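Local structure of beta-carbonic anhydrase (Methanothermobacter thermautotrophicus, 1G5C) at residues M33-L45 with L154-L166. The protein catalyses the reversible hydration of carbon dioxide to bicarbonate, as a zinc-dependent carbonic anhydrase of the beta class. Numbering follows the deposited sequence.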
ATOM      1  N   MET A  33       6.627  -0.684   5.768  1.00 12.06           N
ATOM      2  CA  MET A  33       6.600  -2.075   5.299  1.00 14.86           C
ATOM      3  C   MET A  33       7.263  -3.051   6.284  1.00 15.51           C
ATOM      4  O   MET A  33       7.268  -4.282   6.060  1.00 14.83           O
ATOM      5  CB  MET A  33       7.289  -2.171   3.925  1.00 15.64           C
ATOM      6  CG  MET A  33       8.785  -1.923   3.988  1.00 18.82           C
ATOM      7  SD  MET A  33       9.575  -1.806   2.380  1.00 19.99           S
ATOM      8  CE  MET A  33       9.801  -3.449   1.995  1.00 27.85           C
ATOM      9  N   ASP A  34       7.813  -2.493   7.362  1.00 11.15           N
ATOM     10  CA  ASP A  34       8.482  -3.253   8.415  1.00  9.29           C
ATOM     11  C   ASP A  34       7.671  -4.488   8.834  1.00  9.80           C
ATOM     12  O   ASP A  34       6.480  -4.392   9.155  1.00  6.42           O
ATOM     13  CB  ASP A  34       8.726  -2.342   9.645  1.00 10.26           C
ATOM     14  CG  ASP A  34       9.816  -2.891  10.563  1.00 14.08           C
ATOM     15  OD1 ASP A  34       9.572  -3.896  11.263  1.00 12.45           O
ATOM     16  OD2 ASP A  34      10.928  -2.335  10.548  1.00 14.85           O
ATOM     17  N   SER A  35       8.318  -5.646   8.847  1.00 10.72           N
ATOM     18  CA  SER A  35       7.634  -6.902   9.191  1.00 13.32           C
ATOM     19  C   SER A  35       7.123  -7.001  10.617  1.00 14.27           C
ATOM     20  O   SER A  35       6.223  -7.805  10.898  1.00 11.00           O
ATOM     21  CB  SER A  35       8.529  -8.121   8.905  1.00 16.24           C
ATOM     22  OG  SER A  35       9.570  -8.232   9.858  1.00 16.07           O
ATOM     23  N   ARG A  36       7.668  -6.190  11.521  1.00 14.95           N
ATOM     24  CA  ARG A  36       7.222  -6.239  12.909  1.00 15.18           C
ATOM     25  C   ARG A  36       5.878  -5.552  13.137  1.00 14.97           C
ATOM     26  O   ARG A  36       5.296  -5.643  14.231  1.00 13.86           O
ATOM     27  CB  ARG A  36       8.286  -5.620  13.815  1.00 15.12           C
ATOM     28  CG  ARG A  36       9.579  -6.407  13.803  1.00 18.10           C
ATOM     29  CD  ARG A  36      10.666  -5.630  14.481  1.00 20.74           C
ATOM     30  NE  ARG A  36      11.118  -4.538  13.629  1.00 15.90           N
ATOM     31  CZ  ARG A  36      12.046  -3.655  13.982  1.00 20.99           C
ATOM     32  NH1 ARG A  36      12.634  -3.717  15.182  1.00 15.43           N
ATOM     33  NH2 ARG A  36      12.399  -2.722  13.117  1.00 19.44           N
ATOM     34  N   LEU A  37       5.389  -4.859  12.114  1.00 11.99           N
ATOM     35  CA  LEU A  37       4.098  -4.185  12.221  1.00 13.28           C
ATOM     36  C   LEU A  37       2.963  -5.130  11.849  1.00 11.96           C
ATOM     37  O   LEU A  37       1.799  -4.860  12.150  1.00 11.83           O
ATOM     38  CB  LEU A  37       4.052  -2.956  11.306  1.00 12.61           C
ATOM     39  CG  LEU A  37       4.936  -1.793  11.762  1.00 12.83           C
ATOM     40  CD1 LEU A  37       5.070  -0.741  10.663  1.00 11.73           C
ATOM     41  CD2 LEU A  37       4.327  -1.192  13.033  1.00 12.82           C
ATOM     42  N   ILE A  38       3.287  -6.228  11.176  1.00 12.71           N
ATOM     43  CA  ILE A  38       2.242  -7.178  10.792  1.00 12.65           C
ATOM     44  C   ILE A  38       1.622  -7.714  12.080  1.00 14.14           C
ATOM     45  O   ILE A  38       2.349  -8.037  13.025  1.00 11.29           O
ATOM     46  CB  ILE A  38       2.820  -8.365   9.972  1.00 14.56           C
ATOM     47  CG1 ILE A  38       3.453  -7.845   8.677  1.00 12.85           C
ATOM     48  CG2 ILE A  38       1.695  -9.365   9.623  1.00 14.57           C
ATOM     49  CD1 ILE A  38       4.218  -8.928   7.891  1.00 13.47           C
ATOM     50  N   ASP A  39       0.288  -7.768  12.119  1.00 10.53           N
ATOM     51  CA  ASP A  39      -0.466  -8.268  13.277  1.00 10.92           C
ATOM     52  C   ASP A  39      -0.445  -7.276  14.437  1.00  8.58           C
ATOM     53  O   ASP A  39      -1.485  -6.816  14.899  1.00 11.08           O
ATOM     54  CB  ASP A  39       0.106  -9.625  13.762  1.00  9.61           C
ATOM     55  CG  ASP A  39      -0.977 -10.572  14.319  1.00 12.44           C
ATOM     56  OD1 ASP A  39      -2.045 -10.088  14.753  1.00 14.81           O
ATOM     57  OD2 ASP A  39      -0.753 -11.816  14.331  1.00 12.64           O
ATOM     58  N   LEU A  40       0.746  -6.948  14.920  1.00 12.62           N
ATOM     59  CA  LEU A  40       0.875  -6.014  16.036  1.00 12.53           C
ATOM     60  C   LEU A  40       0.157  -4.672  15.808  1.00 12.97           C
ATOM     61  O   LEU A  40      -0.566  -4.185  16.686  1.00 12.62           O
ATOM     62  CB  LEU A  40       2.353  -5.749  16.325  1.00 11.66           C
ATOM     63  CG  LEU A  40       2.709  -4.766  17.449  1.00 13.38           C
ATOM     64  CD1 LEU A  40       2.056  -5.181  18.770  1.00 14.42           C
ATOM     65  CD2 LEU A  40       4.208  -4.745  17.614  1.00 15.94           C
ATOM     66  N   LEU A  41       0.337  -4.083  14.630  1.00  9.45           N
ATOM     67  CA  LEU A  41      -0.282  -2.784  14.351  1.00 10.37           C
ATOM     68  C   LEU A  41      -1.811  -2.858  14.383  1.00 11.04           C
ATOM     69  O   LEU A  41      -2.484  -1.983  14.957  1.00 11.88           O
ATOM     70  CB  LEU A  41       0.190  -2.257  12.995  1.00 10.47           C
ATOM     71  CG  LEU A  41      -0.306  -0.853  12.620  1.00 11.46           C
ATOM     72  CD1 LEU A  41       0.053   0.169  13.723  1.00 10.00           C
ATOM     73  CD2 LEU A  41       0.317  -0.455  11.274  1.00 13.41           C
ATOM     74  N   GLU A  42      -2.357  -3.892  13.756  1.00  8.84           N
ATOM     75  CA  GLU A  42      -3.798  -4.096  13.750  1.00 13.28           C
ATOM     76  C   GLU A  42      -4.341  -4.199  15.180  1.00 14.06           C
ATOM     77  O   GLU A  42      -5.302  -3.528  15.523  1.00 15.83           O
ATOM     78  CB  GLU A  42      -4.156  -5.383  13.001  1.00 12.53           C
ATOM     79  CG  GLU A  42      -3.946  -5.336  11.493  1.00 24.52           C
ATOM     80  CD  GLU A  42      -2.492  -5.439  11.081  1.00 25.44           C
ATOM     81  OE1 GLU A  42      -1.717  -6.119  11.772  1.00 30.65           O
ATOM     82  OE2 GLU A  42      -2.127  -4.847  10.049  1.00 31.58           O
ATOM     83  N   ARG A  43      -3.746  -5.069  15.997  1.00 16.34           N
ATOM     84  CA  ARG A  43      -4.184  -5.244  17.392  1.00 15.85           C
ATOM     85  C   ARG A  43      -3.975  -3.940  18.178  1.00 15.83           C
ATOM     86  O   ARG A  43      -4.814  -3.539  18.976  1.00 16.04           O
ATOM     87  CB  ARG A  43      -3.394  -6.383  18.064  1.00 17.64           C
ATOM     88  CG  ARG A  43      -3.990  -7.814  17.894  1.00 15.25           C
ATOM     89  CD  ARG A  43      -3.987  -8.291  16.455  1.00 15.55           C
ATOM     90  NE  ARG A  43      -5.168  -7.873  15.693  1.00 15.49           N
ATOM     91  CZ  ARG A  43      -5.364  -8.187  14.413  1.00 17.59           C
ATOM     92  NH1 ARG A  43      -4.455  -8.913  13.762  1.00 15.16           N
ATOM     93  NH2 ARG A  43      -6.468  -7.800  13.784  1.00 17.96           N
ATOM     94  N   ALA A  44      -2.863  -3.266  17.929  1.00 11.92           N
ATOM     95  CA  ALA A  44      -2.570  -2.032  18.643  1.00 15.95           C
ATOM     96  C   ALA A  44      -3.600  -0.918  18.330  1.00 16.05           C
ATOM     97  O   ALA A  44      -3.912  -0.095  19.190  1.00 18.24           O
ATOM     98  CB  ALA A  44      -1.134  -1.566  18.310  1.00 12.41           C
ATOM     99  N   LEU A  45      -4.130  -0.910  17.112  1.00 16.08           N
ATOM    100  CA  LEU A  45      -5.116   0.092  16.701  1.00 17.84           C
ATOM    101  C   LEU A  45      -6.548  -0.386  16.883  1.00 18.38           C
ATOM    102  O   LEU A  45      -7.486   0.373  16.630  1.00 19.57           O
ATOM    103  CB  LEU A  45      -4.925   0.473  15.220  1.00 16.52           C
ATOM    104  CG  LEU A  45      -3.603   1.145  14.817  1.00 19.13           C
ATOM    105  CD1 LEU A  45      -3.496   1.143  13.306  1.00 19.36           C
ATOM    106  CD2 LEU A  45      -3.518   2.564  15.368  1.00 18.90           C
ATOM    107  N   LEU A 154       1.036   9.610  14.263  1.00 16.18           N
ATOM    108  CA  LEU A 154       1.332   8.842  15.461  1.00 14.52           C
ATOM    109  C   LEU A 154       2.611   8.079  15.234  1.00 17.23           C
ATOM    110  O   LEU A 154       3.038   7.889  14.096  1.00 16.38           O
ATOM    111  CB  LEU A 154       0.231   7.793  15.732  1.00 15.37           C
ATOM    112  CG  LEU A 154      -1.243   8.196  15.806  1.00 14.70           C
ATOM    113  CD1 LEU A 154      -2.108   6.950  16.012  1.00 15.88           C
ATOM    114  CD2 LEU A 154      -1.445   9.172  16.935  1.00 15.59           C
ATOM    115  N   ILE A 155       3.231   7.659  16.331  1.00 13.79           N
ATOM    116  CA  ILE A 155       4.393   6.811  16.232  1.00 16.16           C
ATOM    117  C   ILE A 155       4.141   5.663  17.209  1.00 17.18           C
ATOM    118  O   ILE A 155       3.698   5.886  18.348  1.00 16.56           O
ATOM    119  CB  ILE A 155       5.708   7.534  16.569  1.00 17.44           C
ATOM    120  CG1 ILE A 155       6.866   6.555  16.351  1.00 18.42           C
ATOM    121  CG2 ILE A 155       5.691   8.047  17.990  1.00 15.21           C
ATOM    122  CD1 ILE A 155       8.244   7.198  16.312  1.00 17.35           C
ATOM    123  N   ILE A 156       4.388   4.437  16.757  1.00 15.45           N
ATOM    124  CA  ILE A 156       4.177   3.271  17.604  1.00 15.85           C
ATOM    125  C   ILE A 156       5.504   2.643  18.047  1.00 14.81           C
ATOM    126  O   ILE A 156       6.456   2.600  17.274  1.00 14.07           O
ATOM    127  CB  ILE A 156       3.330   2.185  16.852  1.00 16.09           C
ATOM    128  CG1 ILE A 156       2.934   1.064  17.816  1.00 18.46           C
ATOM    129  CG2 ILE A 156       4.135   1.588  15.670  1.00 12.51           C
ATOM    130  CD1 ILE A 156       1.919   0.058  17.197  1.00 19.82           C
ATOM    131  N   ASP A 157       5.563   2.177  19.297  1.00 14.48           N
ATOM    132  CA  ASP A 157       6.752   1.487  19.809  1.00 14.60           C
ATOM    133  C   ASP A 157       6.735   0.130  19.098  1.00 16.27           C
ATOM    134  O   ASP A 157       5.803  -0.650  19.281  1.00 16.94           O
ATOM    135  CB  ASP A 157       6.644   1.275  21.325  1.00 16.67           C
ATOM    136  CG  ASP A 157       7.879   0.593  21.911  1.00 22.10           C
ATOM    137  OD1 ASP A 157       8.233  -0.533  21.467  1.00 21.74           O
ATOM    138  OD2 ASP A 157       8.504   1.182  22.814  1.00 26.43           O
ATOM    139  N   ILE A 158       7.764  -0.163  18.310  1.00 16.99           N
ATOM    140  CA  ILE A 158       7.792  -1.396  17.544  1.00 19.32           C
ATOM    141  C   ILE A 158       7.803  -2.701  18.358  1.00 20.77           C
ATOM    142  O   ILE A 158       7.469  -3.775  17.839  1.00 21.47           O
ATOM    143  CB  ILE A 158       8.971  -1.363  16.522  1.00 17.67           C
ATOM    144  CG1 ILE A 158       8.753  -2.420  15.425  1.00 17.15           C
ATOM    145  CG2 ILE A 158      10.317  -1.575  17.233  1.00 16.63           C
ATOM    146  CD1 ILE A 158       7.470  -2.217  14.602  1.00 12.10           C
ATOM    147  N   ASN A 159       8.145  -2.622  19.636  1.00 20.72           N
ATOM    148  CA  ASN A 159       8.161  -3.828  20.448  1.00 20.92           C
ATOM    149  C   ASN A 159       6.941  -4.013  21.341  1.00 21.75           C
ATOM    150  O   ASN A 159       6.538  -5.140  21.609  1.00 22.69           O
ATOM    151  CB  ASN A 159       9.428  -3.860  21.307  1.00 23.96           C
ATOM    152  CG  ASN A 159      10.690  -3.786  20.471  1.00 23.20           C
ATOM    153  OD1 ASN A 159      10.901  -4.604  19.578  1.00 23.13           O
ATOM    154  ND2 ASN A 159      11.526  -2.798  20.747  1.00 20.35           N
ATOM    155  N   THR A 160       6.341  -2.916  21.786  1.00 19.43           N
ATOM    156  CA  THR A 160       5.203  -2.989  22.694  1.00 17.60           C
ATOM    157  C   THR A 160       3.838  -2.655  22.069  1.00 19.49           C
ATOM    158  O   THR A 160       2.803  -3.065  22.596  1.00 18.81           O
ATOM    159  CB  THR A 160       5.423  -2.045  23.900  1.00 22.60           C
ATOM    160  OG1 THR A 160       5.238  -0.686  23.476  1.00 22.28           O
ATOM    161  CG2 THR A 160       6.864  -2.195  24.461  1.00 19.42           C
ATOM    162  N   GLY A 161       3.829  -1.912  20.961  1.00 19.26           N
ATOM    163  CA  GLY A 161       2.568  -1.551  20.325  1.00 14.60           C
ATOM    164  C   GLY A 161       1.951  -0.291  20.917  1.00 15.30           C
ATOM    165  O   GLY A 161       0.873   0.155  20.510  1.00 15.78           O
ATOM    166  N   ARG A 162       2.632   0.312  21.879  1.00 16.38           N
ATOM    167  CA  ARG A 162       2.097   1.527  22.496  1.00 17.69           C
ATOM    168  C   ARG A 162       2.188   2.700  21.524  1.00 14.35           C
ATOM    169  O   ARG A 162       3.226   2.920  20.915  1.00 15.14           O
ATOM    170  CB  ARG A 162       2.861   1.851  23.787  1.00 16.80           C
ATOM    171  CG  ARG A 162       2.206   2.945  24.632  1.00 20.40           C
ATOM    172  CD  ARG A 162       3.001   3.187  25.916  1.00 23.75           C
ATOM    173  NE  ARG A 162       4.333   3.716  25.630  1.00 25.84           N
ATOM    174  CZ  ARG A 162       4.602   4.994  25.363  1.00 26.67           C
ATOM    175  NH1 ARG A 162       3.635   5.902  25.342  1.00 25.23           N
ATOM    176  NH2 ARG A 162       5.847   5.364  25.101  1.00 26.48           N
ATOM    177  N   LEU A 163       1.088   3.436  21.377  1.00 16.59           N
ATOM    178  CA  LEU A 163       1.027   4.590  20.479  1.00 17.41           C
ATOM    179  C   LEU A 163       1.324   5.906  21.181  1.00 17.85           C
ATOM    180  O   LEU A 163       0.870   6.138  22.290  1.00 19.17           O
ATOM    181  CB  LEU A 163      -0.373   4.709  19.852  1.00 14.27           C
ATOM    182  CG  LEU A 163      -0.812   3.569  18.933  1.00 18.33           C
ATOM    183  CD1 LEU A 163      -2.328   3.645  18.682  1.00 17.53           C
ATOM    184  CD2 LEU A 163      -0.025   3.650  17.625  1.00 15.84           C
ATOM    185  N   LYS A 164       2.079   6.766  20.509  1.00 20.05           N
ATOM    186  CA  LYS A 164       2.397   8.087  21.023  1.00 17.56           C
ATOM    187  C   LYS A 164       1.894   9.081  19.972  1.00 17.00           C
ATOM    188  O   LYS A 164       2.288   9.021  18.818  1.00 15.07           O
ATOM    189  CB  LYS A 164       3.904   8.240  21.215  1.00 20.04           C
ATOM    190  CG  LYS A 164       4.324   9.680  21.484  1.00 17.17           C
ATOM    191  CD  LYS A 164       5.832   9.829  21.533  1.00 18.49           C
ATOM    192  CE  LYS A 164       6.238  11.302  21.793  1.00 22.31           C
ATOM    193  NZ  LYS A 164       7.723  11.470  21.792  1.00 22.81           N
ATOM    194  N   PRO A 165       0.982   9.983  20.349  1.00 16.88           N
ATOM    195  CA  PRO A 165       0.520  10.917  19.322  1.00 20.25           C
ATOM    196  C   PRO A 165       1.529  12.023  19.032  1.00 19.74           C
ATOM    197  O   PRO A 165       2.165  12.539  19.949  1.00 21.88           O
ATOM    198  CB  PRO A 165      -0.807  11.437  19.893  1.00 19.49           C
ATOM    199  CG  PRO A 165      -0.594  11.365  21.367  1.00 25.14           C
ATOM    200  CD  PRO A 165       0.156  10.063  21.569  1.00 18.33           C
ATOM    201  N   LEU A 166       1.693  12.356  17.749  1.00 19.28           N
ATOM    202  CA  LEU A 166       2.612  13.415  17.331  1.00 18.82           C
ATOM    203  C   LEU A 166       1.807  14.625  16.878  1.00 20.64           C
ATOM    204  O   LEU A 166       2.208  15.768  17.079  1.00 19.59           O
ATOM    205  CB  LEU A 166       3.524  12.933  16.195  1.00 20.50           C
ATOM    206  CG  LEU A 166       4.497  11.817  16.628  1.00 24.85           C
ATOM    207  CD1 LEU A 166       5.337  11.347  15.455  1.00 18.73           C
ATOM    208  CD2 LEU A 166       5.403  12.349  17.752  1.00 19.84           C
TER
HETATM  209  O   HOH W   1      12.699  -5.277  17.519  1.00 25.41           O
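Ile158 fits between Arg36 and Leu37 at the tightly packed end of the contact. With CG1 anti to the backbone N (chi1 -162°), its ethyl arm reaches the loop: CG1 lies over one face of the Arg36 guanidinium, 3.6 Å from NE, while CD1 sits 3.7 Å from Leu37 CD2. A branched aliphatic chain suits this place because it covers both the flat cation and a leucine. Arg36 itself grips Asp34 side-on, NE to OD1 at 2.9 Å and NH2 to OD2, and OD1 also accepts from the Arg36 backbone N, closing an Asx turn. Replacing Arg36 with alanine would probably bare Ile158 CG1 and leave the Asp34 carboxylate held through OD1 by the backbone N, without its paired charge. In the beta-class carbonic anhydrase fold this Asp-Arg pair follows zinc ligand Cys32, and strand 163-165, antiparallel to 150-156, is one outer strand of the chain's sheet. Helix 40-45 packs on that hairpin: Ala44 CB meets Ile156 CD1 at 3.6 Å and the Gly161 carbonyl O at 3.4 Å, Leu41 CD1 also meets Ile156 CD1, and Leu45 CD2 meets Leu163 CD1 at 3.7 Å. Gly161 has a positive phi (86°), and a CB there would jam against the carbonyl O of Thr160 and press on Leu40 CD1. Toward solvent the fit is looser: one water joins Arg36 NH1 to Asn159 OD1, 2.8 Å from each. The backbone O of exposed Thr160 is 4.4 Å from Leu40 CD1.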